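PDB 4EWT: peptidase, M20/M25/M40 family from Staphylococcus aureus, which probably hydrolyses the amide bond of N-acylated amino acids, as a metal-dependent amidohydrolase of the M20 peptidase family that holds two manganese ions. Local coordinates for residues Y180-R185 with V259-D264; G184-L190 with L291-Y297; A205-I209 with I249-V253; D296-L300 with S332-Y337. All coordinates share one frame; numbering follows the deposited sequence.

Contact 1: Y180-R185 with V259-D264; sequences YVQTGR and VRGLTD
Gly-184 and Gly-261 make the tight, buried centre of the contact, an antiparallel hydrogen-bonded pair: Gly-184 N donates to Gly-261 O at 2.7 Å, and Gly-261 N donates back to Gly-184 O at 3.1 Å. This second donor rises above the carbonyl plane of Gly-184, 36° out of it, and Arg-260 CA adds a CA-H...O contact to the same oxygen. Next along, the non-hydrogen-bonded pair Arg-185 and Arg-260 sends both side chains to one face of the sheet, side by side and pointing the same way. A bend at chi2 (-88°) presents one face of the Arg-260 guanidinium to Arg-185 CD, 3.5 Å from Arg-260 NH1; the two guanidinium planes are steeply turned, 71° apart.

The other end is more open to solvent, though the Tyr-180 ring still packs closely. Here the strand gives way to the loop before helix 264-285, and Thr-263, the N-cap residue, sets its CA over the centre of the Tyr-180 ring, 3.8 Å from the centroid. Leu-262 CG comes within 4.1 Å of Tyr-180 CB, while Tyr-180 OH and Asp-264 OD2 approach only loosely, to 3.5 Å. The contact joins two strands of the antiparallel sheet where it nears the metal-binding domain; the side chain of Gln-182 is about 7 Å from a manganese ion. Arg-185 NH1 and Arg-260 NH1 are 3.7 Å apart, yet each arginine has its own acid, Asp-296 and Asp-258 respectively, so the repulsion is probably offset in large part and both can stay charged.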
# COMPACT_ATOMS: atom_id res chain seq x y z
N TYR A 180 -14.70 30.25 8.73
CA TYR A 180 -15.13 28.85 8.69
C TYR A 180 -15.11 28.18 10.06
O TYR A 180 -14.07 28.12 10.72
CB TYR A 180 -14.26 28.06 7.72
CG TYR A 180 -14.48 28.37 6.26
CD1 TYR A 180 -15.60 27.88 5.58
CD2 TYR A 180 -13.57 29.15 5.56
CE1 TYR A 180 -15.79 28.15 4.23
CE2 TYR A 180 -13.75 29.42 4.21
CZ TYR A 180 -14.86 28.91 3.55
OH TYR A 180 -15.04 29.18 2.22
N VAL A 181 -16.26 27.66 10.48
CA VAL A 181 -16.41 27.21 11.86
C VAL A 181 -16.87 25.74 11.97
O VAL A 181 -16.65 25.10 13.00
CB VAL A 181 -17.31 28.18 12.68
CG1 VAL A 181 -18.73 28.25 12.08
CG2 VAL A 181 -17.35 27.80 14.15
N GLN A 182 -17.52 25.24 10.92
CA GLN A 182 -17.91 23.82 10.84
C GLN A 182 -17.70 23.30 9.43
O GLN A 182 -17.84 24.04 8.47
CB GLN A 182 -19.35 23.61 11.34
CG GLN A 182 -19.42 23.76 12.85
CD GLN A 182 -20.72 23.38 13.51
OE1 GLN A 182 -21.18 24.09 14.39
NE2 GLN A 182 -21.30 22.25 13.12
N THR A 183 -17.36 22.02 9.33
CA THR A 183 -16.90 21.42 8.08
C THR A 183 -18.06 21.22 7.13
O THR A 183 -19.19 21.02 7.56
CB THR A 183 -16.23 20.03 8.31
OG1 THR A 183 -17.17 19.13 8.89
CG2 THR A 183 -15.04 20.15 9.22
N GLY A 184 -17.77 21.28 5.84
CA GLY A 184 -18.71 20.84 4.83
C GLY A 184 -18.52 19.36 4.56
O GLY A 184 -17.54 18.76 5.01
N ARG A 185 -19.43 18.79 3.79
CA ARG A 185 -19.50 17.35 3.68
C ARG A 185 -19.79 16.95 2.24
O ARG A 185 -20.57 17.62 1.54
CB ARG A 185 -20.59 16.83 4.61
CG ARG A 185 -20.74 15.32 4.65
CD ARG A 185 -21.59 14.91 5.84
NE ARG A 185 -22.95 15.42 5.70
CZ ARG A 185 -23.84 15.49 6.68
NH1 ARG A 185 -23.54 15.08 7.91
NH2 ARG A 185 -25.04 15.99 6.43
N VAL A 259 -16.59 12.57 3.20
CA VAL A 259 -15.57 13.58 3.05
C VAL A 259 -16.00 14.77 3.88
O VAL A 259 -17.18 15.16 3.85
CB VAL A 259 -15.45 13.99 1.56
CG1 VAL A 259 -14.79 15.35 1.41
CG2 VAL A 259 -14.70 12.90 0.73
N ARG A 260 -15.07 15.31 4.66
CA ARG A 260 -15.28 16.59 5.32
C ARG A 260 -14.14 17.52 4.95
O ARG A 260 -12.98 17.11 4.89
CB ARG A 260 -15.28 16.47 6.84
CG ARG A 260 -16.01 15.30 7.42
CD ARG A 260 -17.47 15.56 7.66
NE ARG A 260 -18.09 14.26 7.93
CZ ARG A 260 -19.25 14.07 8.53
NH1 ARG A 260 -19.97 15.09 8.97
NH2 ARG A 260 -19.68 12.82 8.71
N GLY A 261 -14.48 18.79 4.72
CA GLY A 261 -13.48 19.84 4.52
C GLY A 261 -13.98 21.06 5.26
O GLY A 261 -15.15 21.41 5.15
N LEU A 262 -13.09 21.71 6.01
CA LEU A 262 -13.50 22.87 6.79
C LEU A 262 -13.72 24.12 5.90
O LEU A 262 -14.48 25.02 6.27
CB LEU A 262 -12.49 23.15 7.92
CG LEU A 262 -12.71 24.38 8.82
CD1 LEU A 262 -14.04 24.28 9.58
CD2 LEU A 262 -11.52 24.59 9.77
N THR A 263 -13.08 24.17 4.74
CA THR A 263 -13.37 25.25 3.79
C THR A 263 -13.88 24.65 2.48
O THR A 263 -13.70 23.45 2.25
CB THR A 263 -12.13 26.14 3.52
OG1 THR A 263 -11.22 25.43 2.68
CG2 THR A 263 -11.42 26.55 4.82
N ASP A 264 -14.50 25.47 1.64
CA ASP A 264 -14.88 25.06 0.29
C ASP A 264 -13.69 24.68 -0.58
O ASP A 264 -13.78 23.74 -1.36
CB ASP A 264 -15.63 26.20 -0.42
CG ASP A 264 -16.91 26.59 0.28
OD1 ASP A 264 -17.46 25.77 1.07
OD2 ASP A 264 -17.36 27.72 0.03

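Contact 2: G184-L190 with L291-Y297; sequences GRAFFKL and LEYNDDY
Arg-185 reaches along the side chain of Asp-296 toward the ring of Tyr-297. Its CB starts 3.8 Å from Asp-296 OD2, and CG and CD stay at about that distance. The bend at chi3 (65°) then swings the guanidinium round this oxygen: Arg-185 NE donates to Asp-296 OD2 at 2.7 Å from the anti side, tilted out of the carboxylate plane, and Arg-185 NH2 donates to the same Asp-296 OD2 at 3.0 Å on its syn lone pair, a side-on salt bridge to one atom. At the tip NH2 also lies over a face of the Tyr-297 ring, 3.3 Å from Tyr-297 CE2, giving an off-centre cation-pi contact.

Beyond this end the segments run as antiparallel strands, part of the sheet of the smaller, lid-type domain expected in M20 peptidases. Paired backbone bonds join Phe-187 with Asn-294 and Lys-189 with Glu-292; the one from Asn-294 N to Phe-187 O is 2.7 Å long. On the face carrying Ala-186, Phe-188 and Tyr-293, against helix 264-285, the Phe-188 and Tyr-293 rings are near parallel (5°) but slid apart, with centroids 5.9 Å from each other. Phe-188 CB instead touches Tyr-293 CD1 at 3.7 Å. The face of Phe-187 and Asn-294 turns the other way: Phe-187 CE2 rests 3.6 Å from Asp-296 CG, and its ring meets Phe-246 of the second subunit edge-to-face.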
# COMPACT_ATOMS: atom_id res chain seq x y z
N GLY A 184 -17.77 21.28 5.84
CA GLY A 184 -18.71 20.84 4.83
C GLY A 184 -18.52 19.36 4.56
O GLY A 184 -17.54 18.76 5.01
N ARG A 185 -19.43 18.79 3.79
CA ARG A 185 -19.50 17.35 3.68
C ARG A 185 -19.79 16.95 2.24
O ARG A 185 -20.57 17.62 1.54
CB ARG A 185 -20.59 16.83 4.61
CG ARG A 185 -20.74 15.32 4.65
CD ARG A 185 -21.59 14.91 5.84
NE ARG A 185 -22.95 15.42 5.70
CZ ARG A 185 -23.84 15.49 6.68
NH1 ARG A 185 -23.54 15.08 7.91
NH2 ARG A 185 -25.04 15.99 6.43
N ALA A 186 -19.15 15.86 1.80
CA ALA A 186 -19.52 15.22 0.54
C ALA A 186 -19.58 13.71 0.74
O ALA A 186 -19.02 13.20 1.70
CB ALA A 186 -18.54 15.60 -0.57
N PHE A 187 -20.28 13.02 -0.16
CA PHE A 187 -20.41 11.58 -0.15
C PHE A 187 -20.06 11.01 -1.51
O PHE A 187 -20.38 11.60 -2.54
CB PHE A 187 -21.86 11.17 0.17
CG PHE A 187 -22.32 11.63 1.52
CD1 PHE A 187 -21.75 11.10 2.68
CD2 PHE A 187 -23.31 12.60 1.64
CE1 PHE A 187 -22.17 11.52 3.94
CE2 PHE A 187 -23.74 13.03 2.89
CZ PHE A 187 -23.18 12.49 4.04
N PHE A 188 -19.46 9.83 -1.53
CA PHE A 188 -19.18 9.15 -2.78
C PHE A 188 -19.41 7.65 -2.72
O PHE A 188 -19.26 7.02 -1.67
CB PHE A 188 -17.77 9.48 -3.30
CG PHE A 188 -16.65 9.02 -2.39
CD1 PHE A 188 -15.98 7.83 -2.65
CD2 PHE A 188 -16.25 9.80 -1.31
CE1 PHE A 188 -14.92 7.40 -1.82
CE2 PHE A 188 -15.18 9.40 -0.46
CZ PHE A 188 -14.53 8.20 -0.71
N LYS A 189 -19.79 7.10 -3.87
CA LYS A 189 -19.84 5.66 -4.07
C LYS A 189 -18.90 5.36 -5.21
O LYS A 189 -18.89 6.07 -6.21
CB LYS A 189 -21.26 5.20 -4.43
CG LYS A 189 -22.28 5.50 -3.35
CD LYS A 189 -23.68 5.08 -3.77
CE LYS A 189 -24.69 5.29 -2.64
NZ LYS A 189 -26.05 5.61 -3.17
N LEU A 190 -18.09 4.32 -5.04
CA LEU A 190 -17.20 3.92 -6.11
C LEU A 190 -17.41 2.45 -6.40
O LEU A 190 -17.30 1.60 -5.51
CB LEU A 190 -15.73 4.19 -5.74
CG LEU A 190 -14.65 3.62 -6.67
CD1 LEU A 190 -14.64 4.28 -8.07
CD2 LEU A 190 -13.31 3.77 -6.00
N LEU A 291 -17.55 6.24 -10.39
CA LEU A 291 -17.58 7.16 -9.27
C LEU A 291 -18.80 8.07 -9.36
O LEU A 291 -19.05 8.71 -10.39
CB LEU A 291 -16.30 7.98 -9.24
CG LEU A 291 -16.01 8.88 -8.03
CD1 LEU A 291 -15.93 8.08 -6.76
CD2 LEU A 291 -14.72 9.66 -8.27
N GLU A 292 -19.58 8.07 -8.28
CA GLU A 292 -20.67 9.02 -8.08
C GLU A 292 -20.21 9.88 -6.90
O GLU A 292 -19.95 9.36 -5.82
CB GLU A 292 -21.97 8.29 -7.72
CG GLU A 292 -22.48 7.30 -8.79
CD GLU A 292 -23.59 6.38 -8.27
OE1 GLU A 292 -23.47 5.14 -8.47
OE2 GLU A 292 -24.57 6.87 -7.65
N TYR A 293 -20.07 11.17 -7.12
CA TYR A 293 -19.53 12.05 -6.11
C TYR A 293 -20.56 13.15 -5.84
O TYR A 293 -20.83 13.99 -6.71
CB TYR A 293 -18.18 12.62 -6.57
CG TYR A 293 -17.35 13.19 -5.44
CD1 TYR A 293 -16.29 12.47 -4.90
CD2 TYR A 293 -17.64 14.44 -4.89
CE1 TYR A 293 -15.53 12.98 -3.84
CE2 TYR A 293 -16.89 14.96 -3.82
CZ TYR A 293 -15.84 14.22 -3.32
OH TYR A 293 -15.09 14.73 -2.29
N ASN A 294 -21.15 13.12 -4.65
CA ASN A 294 -22.30 13.97 -4.33
C ASN A 294 -21.94 14.96 -3.25
O ASN A 294 -21.73 14.58 -2.08
CB ASN A 294 -23.49 13.12 -3.86
CG ASN A 294 -24.03 12.19 -4.94
OD1 ASN A 294 -24.06 12.53 -6.13
ND2 ASN A 294 -24.48 11.01 -4.53
N ASP A 295 -21.84 16.23 -3.63
CA ASP A 295 -21.65 17.30 -2.66
C ASP A 295 -22.84 17.35 -1.71
O ASP A 295 -23.98 17.02 -2.06
CB ASP A 295 -21.48 18.66 -3.35
CG ASP A 295 -20.64 19.61 -2.52
OD1 ASP A 295 -19.83 19.13 -1.70
OD2 ASP A 295 -20.77 20.85 -2.68
N ASP A 296 -22.56 17.77 -0.49
CA ASP A 296 -23.58 17.82 0.52
C ASP A 296 -23.27 19.11 1.28
O ASP A 296 -22.60 19.97 0.71
CB ASP A 296 -23.40 16.62 1.45
CG ASP A 296 -24.52 16.47 2.40
OD1 ASP A 296 -25.68 16.31 1.93
OD2 ASP A 296 -24.25 16.54 3.61
N TYR A 297 -23.72 19.27 2.52
CA TYR A 297 -23.69 20.56 3.21
C TYR A 297 -22.38 21.30 2.95
O TYR A 297 -21.31 20.69 2.95
CB TYR A 297 -23.94 20.42 4.73
CG TYR A 297 -25.26 19.77 5.15
CD1 TYR A 297 -26.28 19.51 4.23
CD2 TYR A 297 -25.49 19.42 6.48
CE1 TYR A 297 -27.48 18.92 4.62
CE2 TYR A 297 -26.68 18.82 6.89
CZ TYR A 297 -27.68 18.57 5.96
OH TYR A 297 -28.86 17.98 6.36

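Contact 3: A205-I209 with I249-V253; sequences ANDAI and IKDVV
Ile-209 lays its CG1-CD1 arm across the start of Lys-250: Ile-209 CD1 touches Lys-250 CB at 3.5 Å, and Ile-209 CG1 meets Val-253 CG1 at 3.6 Å, the Ile-209 and Val-253 side chains crossing at about a right angle. With CG1 anti to the carbonyl carbon (chi1 -75°), this arm of Ile-209 is brought to the strand. Lys-250 offers it only aliphatic carbon; a bend at chi2 (82°) carries the amine away to the carbonyl of Lys-243. On the other flank Ile-249 CG2 sits in the corner formed by Ala-205 CB, at 3.8 Å, and Asp-207 CA, at 3.7 Å.

Between these apolar patches runs a polar seam. Ala-208 N donates to Lys-250 O at 3.0 Å in a fairly straight bond (162° at the hydrogen), so the first turn of the helix is tied directly to the irregular break near the start of strand 248-261. Asp-207 is the N-cap: its OD1 accepts from Val-210 N and, weakly, from Ile-209 N. A water donates to Asp-207 OD1 at 2.7 Å and accepts from Lys-250 N at 3.0 Å, bridging the cap to the other segment. Asp-207 OD2 has a separate task, a salt bridge to Arg-225 of the fourth subunit.

The contact lies far out on the chain, at the end of the smaller domain. It fastens the N-terminal end of helix 208-226 to strand 248-261, whose residue Val-253 is bonded on through its backbone to strand 179-193, while Gly-238 of the second subunit packs on Ile-209 and Lys-250.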
# COMPACT_ATOMS: atom_id res chain seq x y z
N ALA A 205 -8.11 -13.75 -14.37
CA ALA A 205 -9.10 -12.86 -13.76
C ALA A 205 -8.51 -11.47 -13.53
O ALA A 205 -7.32 -11.23 -13.81
CB ALA A 205 -9.62 -13.48 -12.47
N ASN A 206 -9.33 -10.55 -13.03
CA ASN A 206 -8.85 -9.23 -12.59
C ASN A 206 -9.49 -8.90 -11.24
O ASN A 206 -10.65 -8.55 -11.15
CB ASN A 206 -9.18 -8.14 -13.62
CG ASN A 206 -8.41 -6.85 -13.39
OD1 ASN A 206 -8.70 -5.84 -14.01
ND2 ASN A 206 -7.42 -6.88 -12.50
N ASP A 207 -8.68 -9.03 -10.20
CA ASP A 207 -9.15 -9.08 -8.82
C ASP A 207 -9.65 -7.70 -8.35
O ASP A 207 -8.87 -6.78 -8.19
CB ASP A 207 -7.95 -9.58 -7.98
CG ASP A 207 -8.33 -10.08 -6.61
OD1 ASP A 207 -9.31 -9.55 -6.01
OD2 ASP A 207 -7.62 -11.00 -6.12
N ALA A 208 -10.96 -7.55 -8.15
CA ALA A 208 -11.48 -6.28 -7.67
C ALA A 208 -11.12 -6.00 -6.21
O ALA A 208 -11.02 -4.85 -5.81
CB ALA A 208 -12.98 -6.19 -7.88
N ILE A 209 -10.93 -7.05 -5.41
CA ILE A 209 -10.58 -6.83 -4.00
C ILE A 209 -9.17 -6.25 -3.88
O ILE A 209 -8.95 -5.32 -3.13
CB ILE A 209 -10.79 -8.10 -3.13
CG1 ILE A 209 -12.30 -8.29 -2.91
CG2 ILE A 209 -10.03 -8.00 -1.78
CD1 ILE A 209 -12.71 -9.66 -2.36
N ILE A 249 -12.34 -15.51 -7.47
CA ILE A 249 -11.78 -14.15 -7.53
C ILE A 249 -12.91 -13.15 -7.75
O ILE A 249 -13.69 -13.28 -8.70
CB ILE A 249 -10.69 -14.03 -8.61
CG1 ILE A 249 -9.43 -14.76 -8.15
CG2 ILE A 249 -10.36 -12.54 -8.90
CD1 ILE A 249 -8.57 -15.27 -9.29
N LYS A 250 -13.00 -12.17 -6.86
CA LYS A 250 -14.14 -11.26 -6.81
C LYS A 250 -14.17 -10.25 -7.97
O LYS A 250 -13.19 -9.56 -8.25
CB LYS A 250 -14.17 -10.57 -5.43
CG LYS A 250 -15.35 -9.62 -5.19
CD LYS A 250 -16.60 -10.38 -4.77
CE LYS A 250 -17.86 -9.54 -4.95
NZ LYS A 250 -19.11 -10.33 -4.74
N ASP A 251 -15.32 -10.18 -8.65
CA ASP A 251 -15.48 -9.42 -9.91
C ASP A 251 -15.72 -7.93 -9.73
O ASP A 251 -15.36 -7.13 -10.60
CB ASP A 251 -16.61 -10.02 -10.77
CG ASP A 251 -17.98 -9.85 -10.15
OD1 ASP A 251 -18.11 -9.90 -8.90
OD2 ASP A 251 -18.96 -9.69 -10.92
N VAL A 252 -16.33 -7.57 -8.60
CA VAL A 252 -16.74 -6.20 -8.33
C VAL A 252 -16.71 -5.93 -6.82
O VAL A 252 -17.09 -6.80 -6.03
CB VAL A 252 -18.12 -5.87 -8.96
CG1 VAL A 252 -19.19 -6.78 -8.43
CG2 VAL A 252 -18.50 -4.40 -8.72
N VAL A 253 -16.20 -4.76 -6.43
CA VAL A 253 -16.38 -4.28 -5.07
C VAL A 253 -17.09 -2.92 -5.08
O VAL A 253 -16.93 -2.11 -6.00
CB VAL A 253 -15.06 -4.26 -4.19
CG1 VAL A 253 -14.33 -5.62 -4.21
CG2 VAL A 253 -14.13 -3.17 -4.59
O HOH W 1 -10.72 -11.64 -5.05

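Contact 4: D296-L300 with S332-Y337; sequences DYPAL and SEDFAY
Tyr-297, Leu-300 and Ala-336 carry this junction between the two domains of the M20 fold, where the loop linking strands 288-295 and 300-302 of the small-domain sheet lies against the start of helix 335-341 in the metal-binding domain. One face of the Tyr-297 ring has Asp-296 OD2 over it; on the opposite face the Asp-334 CB methylene makes a CH-pi contact 3.6 Å from the centroid, the Asp-334 carboxylate being bound to Arg-76. The Tyr-337 ring comes in obliquely, its CE2 touching Tyr-297 CD1 at 3.6 Å, and takes Pro-298 CD over its own face.

Leu-300, with CG anti to the backbone N (chi1 -154°), splits its branches: CD1 lies 3.7 Å from Glu-333 CG, while CD2 meets the edge of the Phe-335 ring, 3.9 Å from Phe-335 CD2. Ala-336 CB packs on the loop backbone at Pro-298 O and Leu-300 CA, 3.9 Å from Leu-300 CB. Glu-333 OE2 caps the helix by accepting from Phe-335 N and pairs with Arg-76; the Glu-333 side chain is about 4 Å from a manganese ion. No direct hydrogen bond joins the segments, but one water donates to Ala-299 O and Ala-336 O, each at 2.8 Å.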
# COMPACT_ATOMS: atom_id res chain seq x y z
N ASP A 296 -22.56 17.77 -0.49
CA ASP A 296 -23.58 17.82 0.52
C ASP A 296 -23.27 19.11 1.28
O ASP A 296 -22.60 19.97 0.71
CB ASP A 296 -23.40 16.62 1.45
CG ASP A 296 -24.52 16.47 2.40
OD1 ASP A 296 -25.68 16.31 1.93
OD2 ASP A 296 -24.25 16.54 3.61
N TYR A 297 -23.72 19.27 2.52
CA TYR A 297 -23.69 20.56 3.21
C TYR A 297 -22.38 21.30 2.95
O TYR A 297 -21.31 20.69 2.95
CB TYR A 297 -23.94 20.42 4.73
CG TYR A 297 -25.26 19.77 5.15
CD1 TYR A 297 -26.28 19.51 4.23
CD2 TYR A 297 -25.49 19.42 6.48
CE1 TYR A 297 -27.48 18.92 4.62
CE2 TYR A 297 -26.68 18.82 6.89
CZ TYR A 297 -27.68 18.57 5.96
OH TYR A 297 -28.86 17.98 6.36
N PRO A 298 -22.45 22.62 2.68
CA PRO A 298 -21.20 23.38 2.59
C PRO A 298 -20.61 23.61 3.98
O PRO A 298 -21.31 23.43 4.99
CB PRO A 298 -21.65 24.72 1.96
CG PRO A 298 -23.11 24.83 2.26
CD PRO A 298 -23.63 23.41 2.29
N ALA A 299 -19.33 23.98 4.05
CA ALA A 299 -18.73 24.44 5.29
C ALA A 299 -19.46 25.67 5.83
O ALA A 299 -19.93 26.52 5.06
CB ALA A 299 -17.26 24.75 5.08
N LEU A 300 -19.56 25.78 7.15
CA LEU A 300 -20.28 26.88 7.75
C LEU A 300 -19.33 28.06 7.92
O LEU A 300 -18.35 27.99 8.66
CB LEU A 300 -20.86 26.48 9.10
CG LEU A 300 -22.10 27.21 9.59
CD1 LEU A 300 -22.59 26.48 10.83
CD2 LEU A 300 -21.82 28.67 9.90
N SER A 332 -20.93 18.62 10.55
CA SER A 332 -21.49 19.50 9.54
C SER A 332 -22.85 19.97 10.05
O SER A 332 -23.43 19.35 10.94
CB SER A 332 -21.57 18.82 8.17
OG SER A 332 -22.88 18.30 7.96
N GLU A 333 -23.33 21.07 9.49
CA GLU A 333 -24.49 21.75 10.01
C GLU A 333 -25.16 22.44 8.82
O GLU A 333 -24.48 23.15 8.07
CB GLU A 333 -24.03 22.76 11.08
CG GLU A 333 -25.02 23.83 11.48
CD GLU A 333 -26.28 23.27 12.09
OE1 GLU A 333 -26.18 22.52 13.08
OE2 GLU A 333 -27.38 23.59 11.57
N ASP A 334 -26.46 22.25 8.65
CA ASP A 334 -27.12 22.84 7.48
C ASP A 334 -27.45 24.33 7.61
O ASP A 334 -27.85 24.97 6.63
CB ASP A 334 -28.27 21.98 6.93
CG ASP A 334 -29.64 22.39 7.42
OD1 ASP A 334 -29.76 23.13 8.42
OD2 ASP A 334 -30.63 21.95 6.78
N PHE A 335 -27.21 24.90 8.79
CA PHE A 335 -27.17 26.35 8.95
C PHE A 335 -26.23 26.97 7.93
O PHE A 335 -26.39 28.14 7.55
CB PHE A 335 -26.72 26.73 10.37
CG PHE A 335 -26.80 28.21 10.65
CD1 PHE A 335 -27.96 28.76 11.19
CD2 PHE A 335 -25.70 29.05 10.40
CE1 PHE A 335 -28.05 30.12 11.45
CE2 PHE A 335 -25.77 30.40 10.66
CZ PHE A 335 -26.96 30.95 11.19
N ALA A 336 -25.25 26.18 7.47
CA ALA A 336 -24.26 26.65 6.50
C ALA A 336 -24.90 27.16 5.21
O ALA A 336 -24.32 28.02 4.55
CB ALA A 336 -23.28 25.55 6.19
N TYR A 337 -26.06 26.63 4.87
CA TYR A 337 -26.85 27.12 3.73
C TYR A 337 -27.34 28.55 3.93
O TYR A 337 -27.28 29.34 2.99
CB TYR A 337 -28.03 26.19 3.43
CG TYR A 337 -27.65 24.92 2.70
CD1 TYR A 337 -27.10 24.97 1.42
CD2 TYR A 337 -27.87 23.67 3.28
CE1 TYR A 337 -26.75 23.79 0.74
CE2 TYR A 337 -27.55 22.51 2.62
CZ TYR A 337 -26.98 22.57 1.36
OH TYR A 337 -26.66 21.41 0.72
O HOH W 2 -24.76 21.31 -1.26
O HOH W 3 -21.55 22.79 7.86
O HOH W 4 -21.64 28.69 4.93

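From the N terminus, strand 179-193 opens contacts 1 and 2 almost together, sharing Gly-184 and Arg-185. Contact 3 opens at 205-209 and closes first, at 249-253, so its short loop lies within the larger loops of both. Strand 248-261 then returns to close contact 1 at 259-264, and contact 2 closes at 291-297; as their segments alternate, these two cross. Contact 4 starts on Asp-296 and Tyr-297, where contact 2 ends, and closes at 332-337. Contacts 1 and 2 join strands of the antiparallel sheet; contact 3 fastens the N-terminal end of helix 208-226 to it, about 34 Å from contact 1 between centres; contact 4 joins that sheet to the metal-binding domain.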